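Local coordinates for malate dehydrogenase (Porphyromonas gingivalis, PDB 3FI9), which probably catalyses the NAD-dependent, reversible oxidation of malate to oxaloacetate, at residues E9-G15 with A77-S83; M30-T34 with I245-R249; I70-T75 with D111-C116. Residue numbers count along the deposited sequence, not the author numbering.

Contact 1: E9-G15 with A77-S83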
ATOM      1  N   GLU A   9      -5.274   2.036  21.356  1.00 19.49           N
ATOM      2  CA  GLU A   9      -6.529   1.288  21.218  1.00 19.74           C
ATOM      3  C   GLU A   9      -6.549   0.396  19.963  1.00 19.66           C
ATOM      4  O   GLU A   9      -5.881   0.693  18.991  1.00 19.63           O
ATOM      5  CB  GLU A   9      -7.732   2.243  21.319  1.00 20.45           C
ATOM      6  CG  GLU A   9      -7.661   2.951  22.693  1.00 24.43           C
ATOM      7  CD  GLU A   9      -8.920   3.628  23.150  1.00 31.44           C
ATOM      8  OE1 GLU A   9      -9.410   3.286  24.260  1.00 36.14           O
ATOM      9  OE2 GLU A   9      -9.396   4.529  22.446  1.00 33.31           O
ATOM     10  N   LYS A  10      -7.319  -0.686  20.009  1.00 18.02           N
ATOM     11  CA  LYS A  10      -7.325  -1.703  18.946  1.00 17.64           C
ATOM     12  C   LYS A  10      -8.137  -1.225  17.741  1.00 18.57           C
ATOM     13  O   LYS A  10      -9.256  -0.681  17.883  1.00 18.44           O
ATOM     14  CB  LYS A  10      -7.812  -3.036  19.508  1.00 16.52           C
ATOM     15  CG  LYS A  10      -8.166  -4.125  18.501  1.00 19.46           C
ATOM     16  CD  LYS A  10      -8.322  -5.479  19.225  1.00 19.86           C
ATOM     17  CE  LYS A  10      -8.865  -6.541  18.287  1.00 23.63           C
ATOM     18  NZ  LYS A  10      -9.094  -7.832  18.964  1.00 22.12           N
ATOM     19  N   LEU A  11      -7.501  -1.367  16.578  1.00 17.58           N
ATOM     20  CA  LEU A  11      -8.120  -1.175  15.291  1.00 17.95           C
ATOM     21  C   LEU A  11      -8.271  -2.541  14.621  1.00 17.27           C
ATOM     22  O   LEU A  11      -7.294  -3.309  14.407  1.00 17.01           O
ATOM     23  CB  LEU A  11      -7.283  -0.205  14.413  1.00 17.36           C
ATOM     24  CG  LEU A  11      -7.559  -0.198  12.884  1.00 18.88           C
ATOM     25  CD1 LEU A  11      -9.042   0.120  12.569  1.00 16.60           C
ATOM     26  CD2 LEU A  11      -6.629   0.829  12.136  1.00 13.86           C
ATOM     27  N   THR A  12      -9.512  -2.856  14.291  1.00 16.75           N
ATOM     28  CA  THR A  12      -9.792  -4.070  13.553  1.00 15.66           C
ATOM     29  C   THR A  12     -10.255  -3.845  12.113  1.00 16.18           C
ATOM     30  O   THR A  12     -11.256  -3.155  11.839  1.00 16.30           O
ATOM     31  CB  THR A  12     -10.839  -4.884  14.285  1.00 16.73           C
ATOM     32  OG1 THR A  12     -10.297  -5.286  15.548  1.00 16.59           O
ATOM     33  CG2 THR A  12     -11.235  -6.125  13.471  1.00 15.97           C
ATOM     34  N   ILE A  13      -9.564  -4.499  11.198  1.00 16.07           N
ATOM     35  CA  ILE A  13      -9.939  -4.463   9.779  1.00 16.56           C
ATOM     36  C   ILE A  13     -10.750  -5.674   9.483  1.00 16.58           C
ATOM     37  O   ILE A  13     -10.263  -6.779   9.663  1.00 17.11           O
ATOM     38  CB  ILE A  13      -8.697  -4.503   8.873  1.00 15.74           C
ATOM     39  CG1 ILE A  13      -7.791  -3.310   9.147  1.00 18.31           C
ATOM     40  CG2 ILE A  13      -9.107  -4.534   7.353  1.00 17.31           C
ATOM     41  CD1 ILE A  13      -8.462  -2.000   9.245  1.00 20.19           C
ATOM     42  N   VAL A  14     -11.995  -5.494   9.035  1.00 16.28           N
ATOM     43  CA  VAL A  14     -12.785  -6.631   8.609  1.00 16.75           C
ATOM     44  C   VAL A  14     -12.674  -6.791   7.091  1.00 16.48           C
ATOM     45  O   VAL A  14     -12.764  -5.818   6.374  1.00 16.04           O
ATOM     46  CB  VAL A  14     -14.277  -6.467   9.049  1.00 17.25           C
ATOM     47  CG1 VAL A  14     -15.134  -7.560   8.456  1.00 16.82           C
ATOM     48  CG2 VAL A  14     -14.374  -6.515  10.533  1.00 17.95           C
ATOM     49  N   GLY A  15     -12.442  -8.006   6.608  1.00 14.64           N
ATOM     50  CA  GLY A  15     -12.279  -8.207   5.182  1.00 17.17           C
ATOM     51  C   GLY A  15     -10.820  -8.105   4.797  1.00 16.50           C
ATOM     52  O   GLY A  15     -10.505  -7.775   3.667  1.00 17.04           O
ATOM     53  N   ALA A  77     -12.007  -4.032  20.492  1.00 23.74           N
ATOM     54  CA  ALA A  77     -11.964  -3.155  19.294  1.00 22.47           C
ATOM     55  C   ALA A  77     -12.533  -1.797  19.658  1.00 21.66           C
ATOM     56  O   ALA A  77     -13.628  -1.730  20.204  1.00 22.28           O
ATOM     57  CB  ALA A  77     -12.784  -3.779  18.137  1.00 22.12           C
ATOM     58  N   LYS A  78     -11.814  -0.718  19.369  1.00 19.90           N
ATOM     59  CA  LYS A  78     -12.379   0.614  19.475  1.00 19.37           C
ATOM     60  C   LYS A  78     -12.613   1.307  18.129  1.00 18.25           C
ATOM     61  O   LYS A  78     -13.330   2.300  18.065  1.00 17.81           O
ATOM     62  CB  LYS A  78     -11.470   1.520  20.276  1.00 18.83           C
ATOM     63  CG  LYS A  78     -11.394   1.133  21.800  1.00 21.05           C
ATOM     64  CD  LYS A  78     -12.781   0.956  22.423  1.00 23.45           C
ATOM     65  CE  LYS A  78     -12.680   1.014  23.957  1.00 28.31           C
ATOM     66  NZ  LYS A  78     -12.277  -0.302  24.438  1.00 27.22           N
ATOM     67  N   TYR A  79     -11.935   0.831  17.103  1.00 17.91           N
ATOM     68  CA  TYR A  79     -12.131   1.325  15.715  1.00 17.06           C
ATOM     69  C   TYR A  79     -12.253   0.135  14.828  1.00 17.86           C
ATOM     70  O   TYR A  79     -11.567  -0.869  15.016  1.00 18.33           O
ATOM     71  CB  TYR A  79     -10.961   2.207  15.263  1.00 16.43           C
ATOM     72  CG  TYR A  79     -10.784   3.344  16.216  1.00 17.90           C
ATOM     73  CD1 TYR A  79     -11.471   4.529  16.044  1.00 21.01           C
ATOM     74  CD2 TYR A  79      -9.994   3.194  17.379  1.00 19.63           C
ATOM     75  CE1 TYR A  79     -11.326   5.601  16.974  1.00 21.96           C
ATOM     76  CE2 TYR A  79      -9.870   4.217  18.283  1.00 21.70           C
ATOM     77  CZ  TYR A  79     -10.517   5.422  18.069  1.00 24.38           C
ATOM     78  OH  TYR A  79     -10.392   6.440  18.984  1.00 26.25           O
ATOM     79  N   ILE A  80     -13.158   0.231  13.850  1.00 17.51           N
ATOM     80  CA  ILE A  80     -13.381  -0.853  12.939  1.00 16.99           C
ATOM     81  C   ILE A  80     -13.524  -0.290  11.547  1.00 17.28           C
ATOM     82  O   ILE A  80     -14.251   0.689  11.345  1.00 17.45           O
ATOM     83  CB  ILE A  80     -14.718  -1.594  13.234  1.00 18.08           C
ATOM     84  CG1 ILE A  80     -14.676  -2.255  14.626  1.00 17.59           C
ATOM     85  CG2 ILE A  80     -14.960  -2.660  12.146  1.00 16.57           C
ATOM     86  CD1 ILE A  80     -16.037  -2.832  15.065  1.00 21.25           C
ATOM     87  N   VAL A  81     -12.866  -0.917  10.586  1.00 16.43           N
ATOM     88  CA  VAL A  81     -13.081  -0.572   9.186  1.00 15.94           C
ATOM     89  C   VAL A  81     -13.420  -1.843   8.462  1.00 17.20           C
ATOM     90  O   VAL A  81     -12.628  -2.759   8.464  1.00 16.70           O
ATOM     91  CB  VAL A  81     -11.801   0.022   8.548  1.00 16.28           C
ATOM     92  CG1 VAL A  81     -11.977   0.230   6.996  1.00 15.62           C
ATOM     93  CG2 VAL A  81     -11.436   1.311   9.266  1.00 15.16           C
ATOM     94  N   SER A  82     -14.575  -1.896   7.803  1.00 18.17           N
ATOM     95  CA  SER A  82     -14.941  -3.120   7.047  1.00 17.37           C
ATOM     96  C   SER A  82     -15.071  -3.011   5.553  1.00 18.59           C
ATOM     97  O   SER A  82     -15.863  -2.191   5.059  1.00 17.68           O
ATOM     98  CB  SER A  82     -16.260  -3.727   7.548  1.00 18.21           C
ATOM     99  OG  SER A  82     -16.588  -4.876   6.760  1.00 18.38           O
ATOM    100  N   SER A  83     -14.324  -3.858   4.838  1.00 17.99           N
ATOM    101  CA  SER A  83     -14.602  -4.080   3.433  1.00 21.77           C
ATOM    102  C   SER A  83     -15.147  -5.469   3.275  1.00 22.73           C
ATOM    103  O   SER A  83     -14.929  -6.090   2.256  1.00 24.09           O
ATOM    104  CB  SER A  83     -13.360  -3.961   2.546  1.00 20.64           C
ATOM    105  OG  SER A  83     -12.302  -4.726   3.111  1.00 27.64           O
TER
HETATM  106  O   HOH W   1     -10.931  -6.681   1.326  1.00 18.81           O
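Tyr79, Val14 and Glu9 lose the most surface where strands 10-14 and 77-82 run side by side, parallel at 15° and 4.7 Å apart. Tyr79 pairs with Leu11 and bonds to the residues on both sides of it: Tyr79 N to Lys10 O at 3.2 Å, Thr12 N to Tyr79 O at 2.9 Å. Leu11 CD1 packs on Tyr79 CB at 3.9 Å. On that same face Ile13 CD1 meets Val81 CB at 4.0 Å, under helix 19-30. Val14 sits on the other face, with Thr12, Ile80 and Ser82; its CG2 reaches Ile80 CG2 at 4.2 Å and its CG1 comes to 3.5 Å from Ser82 OG, a hydroxyl bonded to Gly84 N. Glu9 lies at the edge, its CD 3.8 Å from Lys78 CG, while its carboxylate forms a salt bridge with Lys120.

These are the first and fourth strands of a Rossmann fold, neighbours at the middle of its sheet. Strand 10-14 runs straight into Gly15, the start of the predicted NAD-binding loop. With phi 92° and psi 25°, Gly15 has a backbone that would jam a CB against the preceding carbonyl, and the CB would also clash with Ser83 C. A water joins Gly15 O (2.6 Å) to Ser83 OG (3.0 Å). The parallel bonding continues through Val14 N to Val81 O and Ser83 N to Val14 O, each 2.9 Å, so the strand ends are held side by side where that loop starts.

Contact 2: M30-T34 with I245-R249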
ATOM      1  N   MET A  30       1.628   1.706   8.192  1.00 14.76           N
ATOM      2  CA  MET A  30       2.505   2.818   7.832  1.00 14.30           C
ATOM      3  C   MET A  30       2.156   4.094   8.566  1.00 15.11           C
ATOM      4  O   MET A  30       3.040   4.889   8.935  1.00 14.87           O
ATOM      5  CB  MET A  30       2.436   3.114   6.309  1.00 13.71           C
ATOM      6  CG  MET A  30       3.098   2.049   5.437  1.00 12.30           C
ATOM      7  SD  MET A  30       2.909   2.230   3.614  1.00  7.81           S
ATOM      8  CE  MET A  30       3.861   3.817   3.472  1.00 10.50           C
ATOM      9  N   MET A  31       0.849   4.339   8.716  1.00 14.78           N
ATOM     10  CA  MET A  31       0.380   5.576   9.344  1.00 14.01           C
ATOM     11  C   MET A  31       0.598   5.559  10.879  1.00 14.52           C
ATOM     12  O   MET A  31       0.312   6.529  11.543  1.00 14.36           O
ATOM     13  CB  MET A  31      -1.110   5.815   9.049  1.00 13.48           C
ATOM     14  CG  MET A  31      -1.406   6.352   7.623  1.00 15.19           C
ATOM     15  SD  MET A  31      -3.229   6.684   7.427  1.00  8.16           S
ATOM     16  CE  MET A  31      -3.210   7.182   5.694  1.00 16.30           C
ATOM     17  N   ARG A  32       1.032   4.417  11.405  1.00 14.18           N
ATOM     18  CA  ARG A  32       1.230   4.228  12.837  1.00 14.08           C
ATOM     19  C   ARG A  32       0.019   4.683  13.629  1.00 14.60           C
ATOM     20  O   ARG A  32       0.135   5.482  14.563  1.00 14.60           O
ATOM     21  CB  ARG A  32       2.544   4.916  13.308  1.00 15.22           C
ATOM     22  CG  ARG A  32       3.762   4.224  12.654  1.00 16.62           C
ATOM     23  CD  ARG A  32       5.101   4.982  12.941  1.00 18.72           C
ATOM     24  NE  ARG A  32       5.533   4.818  14.335  1.00 21.09           N
ATOM     25  CZ  ARG A  32       6.068   3.708  14.826  1.00 23.70           C
ATOM     26  NH1 ARG A  32       6.210   2.650  14.047  1.00 24.05           N
ATOM     27  NH2 ARG A  32       6.477   3.654  16.089  1.00 23.33           N
ATOM     28  N   LEU A  33      -1.151   4.151  13.255  1.00 14.97           N
ATOM     29  CA  LEU A  33      -2.386   4.532  13.940  1.00 14.60           C
ATOM     30  C   LEU A  33      -2.394   3.896  15.326  1.00 13.98           C
ATOM     31  O   LEU A  33      -2.636   4.591  16.325  1.00 15.28           O
ATOM     32  CB  LEU A  33      -3.616   4.098  13.147  1.00 11.90           C
ATOM     33  CG  LEU A  33      -3.630   4.643  11.707  1.00 13.80           C
ATOM     34  CD1 LEU A  33      -4.915   4.162  10.934  1.00 13.81           C
ATOM     35  CD2 LEU A  33      -3.525   6.173  11.738  1.00 10.66           C
ATOM     36  N   THR A  34      -2.131   2.597  15.371  1.00 15.84           N
ATOM     37  CA  THR A  34      -2.032   1.843  16.646  1.00 15.97           C
ATOM     38  C   THR A  34      -1.125   0.626  16.435  1.00 17.34           C
ATOM     39  O   THR A  34      -1.176  -0.038  15.377  1.00 16.11           O
ATOM     40  CB  THR A  34      -3.434   1.340  17.093  1.00 16.10           C
ATOM     41  OG1 THR A  34      -3.338   0.451  18.215  1.00 18.24           O
ATOM     42  CG2 THR A  34      -4.103   0.602  15.984  1.00 16.19           C
ATOM     43  N   ILE A 245      -8.718   4.473   5.158  1.00 15.29           N
ATOM     44  CA  ILE A 245      -7.812   4.523   6.317  1.00 15.89           C
ATOM     45  C   ILE A 245      -7.500   5.965   6.736  1.00 15.26           C
ATOM     46  O   ILE A 245      -7.302   6.237   7.942  1.00 14.47           O
ATOM     47  CB  ILE A 245      -6.544   3.678   6.152  1.00 15.04           C
ATOM     48  CG1 ILE A 245      -6.948   2.236   5.723  1.00 16.15           C
ATOM     49  CG2 ILE A 245      -5.715   3.695   7.496  1.00 15.15           C
ATOM     50  CD1 ILE A 245      -7.939   1.452   6.674  1.00 19.11           C
ATOM     51  N   GLU A 246      -7.459   6.894   5.778  1.00 14.33           N
ATOM     52  CA  GLU A 246      -7.353   8.301   6.183  1.00 14.31           C
ATOM     53  C   GLU A 246      -8.549   8.649   7.014  1.00 13.86           C
ATOM     54  O   GLU A 246      -8.416   9.437   7.969  1.00 13.56           O
ATOM     55  CB  GLU A 246      -7.380   9.283   5.002  1.00 13.30           C
ATOM     56  CG  GLU A 246      -6.188   9.347   4.138  1.00 19.82           C
ATOM     57  CD  GLU A 246      -6.359  10.406   3.027  1.00 24.46           C
ATOM     58  OE1 GLU A 246      -5.604  11.374   3.037  1.00 29.80           O
ATOM     59  OE2 GLU A 246      -7.236  10.280   2.157  1.00 23.78           O
ATOM     60  N   MET A 247      -9.740   8.131   6.645  1.00 13.00           N
ATOM     61  CA  MET A 247     -10.947   8.415   7.483  1.00 13.62           C
ATOM     62  C   MET A 247     -10.786   7.915   8.930  1.00 14.32           C
ATOM     63  O   MET A 247     -11.097   8.681   9.882  1.00 14.73           O
ATOM     64  CB  MET A 247     -12.248   7.828   6.881  1.00 13.42           C
ATOM     65  CG  MET A 247     -12.509   8.274   5.415  1.00 13.59           C
ATOM     66  SD  MET A 247     -13.942   7.438   4.709  1.00  6.06           S
ATOM     67  CE  MET A 247     -15.240   7.880   5.814  1.00  9.48           C
ATOM     68  N   ILE A 248     -10.387   6.652   9.116  1.00 14.13           N
ATOM     69  CA  ILE A 248     -10.267   6.124  10.492  1.00 15.96           C
ATOM     70  C   ILE A 248      -9.128   6.858  11.266  1.00 16.65           C
ATOM     71  O   ILE A 248      -9.215   7.123  12.472  1.00 17.63           O
ATOM     72  CB  ILE A 248     -10.094   4.578  10.532  1.00 16.47           C
ATOM     73  CG1 ILE A 248     -10.629   4.040  11.868  1.00 16.21           C
ATOM     74  CG2 ILE A 248      -8.604   4.128  10.259  1.00 13.65           C
ATOM     75  CD1 ILE A 248     -12.155   4.178  12.021  1.00 17.58           C
ATOM     76  N   ARG A 249      -8.071   7.231  10.568  1.00 17.57           N
ATOM     77  CA  ARG A 249      -7.078   8.094  11.214  1.00 18.37           C
ATOM     78  C   ARG A 249      -7.688   9.382  11.814  1.00 19.24           C
ATOM     79  O   ARG A 249      -7.358   9.762  12.937  1.00 19.59           O
ATOM     80  CB  ARG A 249      -5.933   8.444  10.287  1.00 17.65           C
ATOM     81  CG  ARG A 249      -4.991   9.482  10.923  1.00 19.54           C
ATOM     82  CD  ARG A 249      -3.733   9.595  10.114  1.00 19.04           C
ATOM     83  NE  ARG A 249      -3.967  10.248   8.833  1.00 21.41           N
ATOM     84  CZ  ARG A 249      -3.003  10.428   7.920  1.00 26.12           C
ATOM     85  NH1 ARG A 249      -1.755  10.039   8.182  1.00 23.50           N
ATOM     86  NH2 ARG A 249      -3.266  11.032   6.772  1.00 22.29           N
TER
HETATM   87  O   HOH W   2      -0.488   8.892  10.642  1.00 21.48           O
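This is a side-chain packing contact between the two halves of the subunit: the turn that follows helix 19-30, in the NAD-binding half, lies against helix 238-251 of the C-terminal half. No direct hydrogen bond crosses it. Leu33 does much of the work, with CD1 at 3.6 Å from Ile245 CG2 and 3.8 Å from Ile248 CG2, while its CD2 lies 3.6 Å from Arg249 CB. It therefore meets residues one helical turn apart, Ile245 and Arg249, whose CA-to-CB bonds both point toward the turn. Behind it, Leu33 also touches Leu11 and Ala28.

The turn owes its shape to a Schellman motif. Arg32, at phi 49° and psi 54°, ends the helix and sends the chain on toward strand 37-40, so that Met31 and Leu33 both face helix 238-251 while Arg32 is out of its reach; the Arg32 side chain instead makes a cation-pi contact with Tyr5.

Met31 reaches across to the helix, its SD 3.9 Å from Ile245 CG2 and its CE 4.0 Å from Glu246 CG. The same sulfur lies over one face of the Arg249 guanidinium, 3.7 Å from Arg249 NH1. A water completes the join, donating to Met31 O at 2.7 Å and accepting from Arg249 NH1 at 3.0 Å. Nearby is the dimer interface, where Met30 packs on Thr27 of the second subunit and Glu246 on Cys57 of that subunit.

Contact 3: I70-T75 with D111-C116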
ATOM      1  N   ILE A  70     -14.872 -13.907  14.915  1.00 24.51           N
ATOM      2  CA  ILE A  70     -15.329 -12.546  15.086  1.00 25.35           C
ATOM      3  C   ILE A  70     -15.306 -12.063  16.525  1.00 24.08           C
ATOM      4  O   ILE A  70     -15.045 -10.922  16.747  1.00 23.09           O
ATOM      5  CB  ILE A  70     -16.719 -12.305  14.451  1.00 26.12           C
ATOM      6  CG1 ILE A  70     -17.023 -10.806  14.497  1.00 26.59           C
ATOM      7  CG2 ILE A  70     -17.803 -13.174  15.091  1.00 26.88           C
ATOM      8  CD1 ILE A  70     -16.267 -10.053  13.373  1.00 29.40           C
ATOM      9  N   LYS A  71     -15.609 -12.926  17.502  1.00 23.82           N
ATOM     10  CA  LYS A  71     -15.543 -12.506  18.891  1.00 23.79           C
ATOM     11  C   LYS A  71     -14.131 -12.056  19.234  1.00 23.30           C
ATOM     12  O   LYS A  71     -13.942 -11.043  19.876  1.00 22.97           O
ATOM     13  CB  LYS A  71     -15.963 -13.620  19.879  1.00 24.54           C
ATOM     14  CG  LYS A  71     -16.088 -13.062  21.326  1.00 26.24           C
ATOM     15  CD  LYS A  71     -16.414 -14.135  22.391  1.00 27.81           C
ATOM     16  CE  LYS A  71     -16.623 -13.455  23.752  1.00 31.21           C
ATOM     17  NZ  LYS A  71     -17.257 -14.402  24.724  1.00 35.11           N
ATOM     18  N   GLU A  72     -13.143 -12.827  18.811  1.00 23.67           N
ATOM     19  CA  GLU A  72     -11.752 -12.474  19.113  1.00 23.84           C
ATOM     20  C   GLU A  72     -11.344 -11.137  18.495  1.00 22.45           C
ATOM     21  O   GLU A  72     -10.709 -10.296  19.150  1.00 23.41           O
ATOM     22  CB  GLU A  72     -10.835 -13.578  18.589  1.00 25.01           C
ATOM     23  CG  GLU A  72     -10.858 -14.801  19.473  1.00 29.65           C
ATOM     24  CD  GLU A  72      -9.910 -15.868  18.980  1.00 35.73           C
ATOM     25  OE1 GLU A  72      -9.351 -15.690  17.869  1.00 37.10           O
ATOM     26  OE2 GLU A  72      -9.733 -16.872  19.707  1.00 37.83           O
ATOM     27  N   ALA A  73     -11.756 -10.950  17.254  1.00 21.27           N
ATOM     28  CA  ALA A  73     -11.446  -9.764  16.437  1.00 21.52           C
ATOM     29  C   ALA A  73     -12.086  -8.502  17.005  1.00 21.73           C
ATOM     30  O   ALA A  73     -11.464  -7.441  17.050  1.00 20.72           O
ATOM     31  CB  ALA A  73     -11.932  -9.996  15.001  1.00 20.17           C
ATOM     32  N   LEU A  74     -13.355  -8.599  17.401  1.00 22.27           N
ATOM     33  CA  LEU A  74     -14.034  -7.397  17.927  1.00 22.52           C
ATOM     34  C   LEU A  74     -13.799  -7.133  19.417  1.00 22.06           C
ATOM     35  O   LEU A  74     -13.988  -6.020  19.911  1.00 22.46           O
ATOM     36  CB  LEU A  74     -15.526  -7.442  17.580  1.00 22.24           C
ATOM     37  CG  LEU A  74     -15.837  -7.371  16.078  1.00 23.72           C
ATOM     38  CD1 LEU A  74     -17.311  -7.183  15.853  1.00 20.79           C
ATOM     39  CD2 LEU A  74     -15.059  -6.229  15.450  1.00 25.64           C
ATOM     40  N   THR A  75     -13.370  -8.137  20.166  1.00 23.29           N
ATOM     41  CA  THR A  75     -13.062  -7.887  21.599  1.00 23.85           C
ATOM     42  C   THR A  75     -11.985  -6.824  21.808  1.00 24.45           C
ATOM     43  O   THR A  75     -10.889  -6.944  21.270  1.00 25.00           O
ATOM     44  CB  THR A  75     -12.702  -9.222  22.334  1.00 24.49           C
ATOM     45  OG1 THR A  75     -13.809 -10.132  22.188  1.00 22.80           O
ATOM     46  CG2 THR A  75     -12.446  -8.972  23.806  1.00 25.17           C
ATOM     47  N   ASP A 111     -22.905  -7.996  15.950  1.00 20.93           N
ATOM     48  CA  ASP A 111     -21.590  -8.418  16.489  1.00 20.89           C
ATOM     49  C   ASP A 111     -20.912  -7.302  17.253  1.00 21.11           C
ATOM     50  O   ASP A 111     -20.282  -7.526  18.304  1.00 20.98           O
ATOM     51  CB  ASP A 111     -20.662  -8.821  15.343  1.00 21.32           C
ATOM     52  CG  ASP A 111     -21.027 -10.146  14.706  1.00 23.84           C
ATOM     53  OD1 ASP A 111     -21.797 -10.931  15.285  1.00 28.55           O
ATOM     54  OD2 ASP A 111     -20.553 -10.395  13.584  1.00 29.15           O
ATOM     55  N   ILE A 112     -21.016  -6.094  16.720  1.00 20.50           N
ATOM     56  CA  ILE A 112     -20.463  -4.935  17.401  1.00 21.12           C
ATOM     57  C   ILE A 112     -21.225  -4.803  18.707  1.00 21.65           C
ATOM     58  O   ILE A 112     -20.649  -4.429  19.732  1.00 20.70           O
ATOM     59  CB  ILE A 112     -20.588  -3.629  16.561  1.00 21.57           C
ATOM     60  CG1 ILE A 112     -19.541  -3.584  15.419  1.00 20.91           C
ATOM     61  CG2 ILE A 112     -20.489  -2.412  17.443  1.00 20.64           C
ATOM     62  CD1 ILE A 112     -19.802  -2.495  14.367  1.00 20.88           C
ATOM     63  N   LYS A 113     -22.521  -5.118  18.679  1.00 21.57           N
ATOM     64  CA  LYS A 113     -23.351  -4.866  19.851  1.00 22.94           C
ATOM     65  C   LYS A 113     -23.019  -5.849  20.967  1.00 23.09           C
ATOM     66  O   LYS A 113     -22.980  -5.483  22.146  1.00 22.74           O
ATOM     67  CB  LYS A 113     -24.862  -4.855  19.506  1.00 22.65           C
ATOM     68  CG  LYS A 113     -25.764  -4.489  20.718  1.00 25.44           C
ATOM     69  CD  LYS A 113     -27.272  -4.513  20.354  1.00 26.42           C
ATOM     70  CE  LYS A 113     -27.753  -3.180  19.837  1.00 28.63           C
ATOM     71  NZ  LYS A 113     -29.259  -3.136  19.639  1.00 28.73           N
ATOM     72  N   SER A 114     -22.729  -7.077  20.564  1.00 24.71           N
ATOM     73  CA  SER A 114     -22.386  -8.156  21.481  1.00 25.64           C
ATOM     74  C   SER A 114     -20.982  -8.019  22.027  1.00 25.68           C
ATOM     75  O   SER A 114     -20.763  -8.228  23.215  1.00 25.72           O
ATOM     76  CB  SER A 114     -22.481  -9.505  20.792  1.00 24.74           C
ATOM     77  OG  SER A 114     -23.786  -9.742  20.313  1.00 28.56           O
ATOM     78  N   TYR A 115     -20.036  -7.672  21.157  1.00 24.77           N
ATOM     79  CA  TYR A 115     -18.612  -7.778  21.500  1.00 25.68           C
ATOM     80  C   TYR A 115     -17.873  -6.453  21.744  1.00 25.13           C
ATOM     81  O   TYR A 115     -16.854  -6.423  22.436  1.00 25.49           O
ATOM     82  CB  TYR A 115     -17.905  -8.594  20.393  1.00 25.53           C
ATOM     83  CG  TYR A 115     -18.502  -9.958  20.160  1.00 26.94           C
ATOM     84  CD1 TYR A 115     -18.759 -10.827  21.224  1.00 28.86           C
ATOM     85  CD2 TYR A 115     -18.828 -10.386  18.866  1.00 26.98           C
ATOM     86  CE1 TYR A 115     -19.324 -12.109  20.998  1.00 30.08           C
ATOM     87  CE2 TYR A 115     -19.370 -11.647  18.622  1.00 28.78           C
ATOM     88  CZ  TYR A 115     -19.622 -12.503  19.700  1.00 32.82           C
ATOM     89  OH  TYR A 115     -20.168 -13.749  19.451  1.00 33.58           O
ATOM     90  N   CYS A 116     -18.373  -5.345  21.196  1.00 23.61           N
ATOM     91  CA  CYS A 116     -17.712  -4.069  21.425  1.00 23.97           C
ATOM     92  C   CYS A 116     -18.674  -2.855  21.378  1.00 24.23           C
ATOM     93  O   CYS A 116     -18.455  -1.879  20.650  1.00 24.33           O
ATOM     94  CB  CYS A 116     -16.482  -3.907  20.508  1.00 23.27           C
ATOM     95  SG  CYS A 116     -16.845  -4.111  18.738  1.00 23.14           S
TER
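Tyr115 lays one face of its ring against the aliphatic chain of Lys71: Lys71 CG is 3.8 Å from the ring centroid and 29° off the normal, a CH-pi contact, and it comes to 3.4 Å from Tyr115 CE1. Ile70 CG2 adds an apolar contact with Tyr115 CE2 at 4.2 Å. The ring covers Lys71 near its base, while the end of that side chain leads away from the partner helix.

Leu74 fills the space closer to the sheet. Its CD1 is 3.8 Å from Asp111 CB and 4.3 Å from Ile112 CG1; its CB lies 3.9 Å from Tyr115 CB and 3.8 Å from Cys116 SG. These partners come from the last turn of helix 94-115 and the residue just after it. In the Rossmann fold the two helices lead into and out of strand 77-82, on the same face of the parallel sheet, and Leu74, Ile112 and Cys116 all reach Ile80 of that strand. The short helical segments cross at -70°, their axes 9.7 Å apart. Side chains fill most of the gap, but the backbones come close at the C-terminal ends, Leu74 O lying 3.3 Å from Cys116 CB; no hydrogen bond crosses.

Asp111 takes part through its aliphatic base and its OD2, 3.7 Å from Ile70 CG1, while its OD1 bonds to Gln107. At the end of helix 70-74, Thr75 turns its OG1 back to Lys71 O at a very short 2.5 Å.

Contact 1 sits at the middle of the Rossmann sheet, and the other two lie to either side of it, their centres about 21 Å apart and their nearest atoms about 10 Å apart. Contact 2 is about 11 Å from contact 1 between centres and meets it where Ile248 packs on Tyr79 and Val81; contact 3, about 10 Å from contact 1 between centres, covers the opposite face, with Thr12 OG1 2.9 Å from Ala73 O. Along the chain the order is 9-15, 30-34, 70-75, 77-83, 111-116, 245-249, so contact 3 nests inside the loop closed by contact 2. Contacts 1 and 3 stay within the NAD-binding region, whereas contact 2 ties it to the C-terminal region.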